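Local structure of flagella basal body P-ring formation protein flgA (Salmonella typhimurium, 3TEE) at residues Gln128-Leu132 with Thr133-Gln137. The protein takes part in assembling the flagellar P-ring in the periplasm, possibly as a chaperone or modulator of the process. Numbering follows the deposited sequence.
Sequences QPVQL and TMIRQ
Met-134 folds its long, flexible side chain back over Gln-131 toward Gln-128, meeting them with its sulfur and methyl. SD receives a weak but nearly straight hydrogen bond from the backbone N of Gln-131 (3.4 Å, N-H...S 172°); a thioether can accept such a bond and still suit a buried site. The terminal CE lies between two amides, 3.4 Å from OE1 of Gln-131 and equally far from NE2 of Gln-128. With CG anti to the carbonyl carbon (chi1 -70°) and the rest of the chain extended, Met-134 runs back to Gln-128. Farther along, the branched side chains of Val-130 and Ile-135 cross at about a right angle, CG1 of the valine 4.0 Å from CG2 of the isoleucine. The backbone makes a 3-10 turn here: Met-134 N bonds to Gln-131 O at 3.0 Å, and a weak bond follows from Ile-135 N to Leu-132 O. This turn leads from the loop into strand 135-137, which pairs antiparallel with strand 118-120 in a two-stranded sheet within the FlgA chaperone family region. Both glutamines combine aliphatic stems with amides that bond elsewhere, Gln-131 NE2 to Pro-106 O and Gln-128 OE1 to Ala-125 N, which probably helps to hold both amides beside the methyl. Val-130 also packs on Val-77 and Val-79 of strand 62-79, while Ile-135 touches Ala-118.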
loop_
_atom_site.group_PDB
_atom_site.type_symbol
_atom_site.label_atom_id
_atom_site.label_comp_id
_atom_site.label_asym_id
_atom_site.label_seq_id
_atom_site.Cartn_x
_atom_site.Cartn_y
_atom_site.Cartn_z
ATOM N N GLN A 128 -17.166 -5.284 6.014
ATOM C CA GLN A 128 -16.562 -4.904 4.732
ATOM C C GLN A 128 -15.028 -5.141 4.719
ATOM O O GLN A 128 -14.343 -4.596 5.572
ATOM C CB GLN A 128 -16.832 -3.407 4.500
ATOM C CG GLN A 128 -16.769 -2.938 3.067
ATOM C CD GLN A 128 -17.760 -1.837 2.743
ATOM O OE1 GLN A 128 -18.361 -1.159 3.616
ATOM N NE2 GLN A 128 -17.925 -1.616 1.456
ATOM N N PRO A 129 -14.449 -5.848 3.723
ATOM C CA PRO A 129 -12.979 -5.904 3.634
ATOM C C PRO A 129 -12.450 -4.496 3.336
ATOM O O PRO A 129 -13.074 -3.727 2.569
ATOM C CB PRO A 129 -12.728 -6.840 2.436
ATOM C CG PRO A 129 -14.002 -7.614 2.272
ATOM C CD PRO A 129 -15.076 -6.612 2.624
ATOM N N VAL A 130 -11.348 -4.128 3.987
ATOM C CA VAL A 130 -10.748 -2.809 3.806
ATOM C C VAL A 130 -9.872 -2.851 2.551
ATOM O O VAL A 130 -8.864 -3.573 2.520
ATOM C CB VAL A 130 -9.971 -2.331 5.059
ATOM C CG1 VAL A 130 -9.214 -1.023 4.785
ATOM C CG2 VAL A 130 -10.912 -2.172 6.262
ATOM N N GLN A 131 -10.275 -2.110 1.519
ATOM C CA GLN A 131 -9.500 -2.020 0.270
ATOM C C GLN A 131 -8.693 -0.739 0.238
ATOM O O GLN A 131 -9.123 0.268 0.799
ATOM C CB GLN A 131 -10.403 -2.105 -0.956
ATOM C CG GLN A 131 -11.128 -3.443 -1.094
ATOM C CD GLN A 131 -12.208 -3.307 -2.138
ATOM O OE1 GLN A 131 -13.372 -3.057 -1.820
ATOM N NE2 GLN A 131 -11.843 -3.448 -3.409
ATOM N N LEU A 132 -7.508 -0.773 -0.394
ATOM C CA LEU A 132 -6.627 0.407 -0.545
ATOM C C LEU A 132 -7.335 1.594 -1.236
ATOM O O LEU A 132 -7.095 2.742 -0.871
ATOM C CB LEU A 132 -5.319 0.037 -1.268
ATOM C CG LEU A 132 -4.332 -0.853 -0.495
ATOM C CD1 LEU A 132 -3.194 -1.290 -1.392
ATOM C CD2 LEU A 132 -3.750 -0.125 0.717
ATOM N N THR A 133 -8.265 1.309 -2.164
ATOM C CA THR A 133 -9.072 2.340 -2.841
ATOM C C THR A 133 -10.069 3.058 -1.908
ATOM O O THR A 133 -10.581 4.108 -2.288
ATOM C CB THR A 133 -9.814 1.743 -4.048
ATOM O OG1 THR A 133 -10.492 0.539 -3.657
ATOM C CG2 THR A 133 -8.891 1.479 -5.231
ATOM N N MET A 134 -10.371 2.494 -0.712
ATOM C CA MET A 134 -11.350 3.076 0.226
ATOM C C MET A 134 -10.690 4.026 1.200
ATOM O O MET A 134 -11.385 4.668 1.986
ATOM C CB MET A 134 -12.012 1.983 1.097
ATOM C CG MET A 134 -12.958 1.061 0.402
ATOM S SD MET A 134 -13.232 -0.431 1.453
ATOM C CE MET A 134 -14.637 -1.044 0.602
ATOM N N ILE A 135 -9.357 4.023 1.245
ATOM C CA ILE A 135 -8.605 4.754 2.257
ATOM C C ILE A 135 -7.491 5.650 1.694
ATOM O O ILE A 135 -7.031 5.455 0.568
ATOM C CB ILE A 135 -8.024 3.743 3.325
ATOM C CG1 ILE A 135 -6.879 2.888 2.737
ATOM C CG2 ILE A 135 -9.144 2.858 3.972
ATOM C CD1 ILE A 135 -6.002 2.112 3.768
ATOM N N ARG A 136 -6.998 6.544 2.550
ATOM C CA ARG A 136 -5.894 7.472 2.274
ATOM C C ARG A 136 -5.083 7.631 3.552
ATOM O O ARG A 136 -5.577 7.277 4.627
ATOM C CB ARG A 136 -6.445 8.849 1.814
ATOM C CG ARG A 136 -7.291 9.603 2.857
ATOM C CD ARG A 136 -7.356 11.108 2.573
ATOM N NE ARG A 136 -8.382 11.800 3.369
ATOM C CZ ARG A 136 -8.190 12.284 4.592
ATOM N NH1 ARG A 136 -7.012 12.151 5.191
ATOM N NH2 ARG A 136 -9.173 12.901 5.226
ATOM N N GLN A 137 -3.864 8.228 3.459
ATOM C CA GLN A 137 -3.085 8.519 4.660
ATOM C C GLN A 137 -3.693 9.732 5.324
ATOM O O GLN A 137 -4.324 10.545 4.643
ATOM C CB GLN A 137 -1.589 8.744 4.340
ATOM C CG GLN A 137 -0.762 7.455 4.399
ATOM C CD GLN A 137 -0.843 6.746 5.736
ATOM O OE1 GLN A 137 -0.324 7.212 6.758
ATOM N NE2 GLN A 137 -1.513 5.603 5.758
#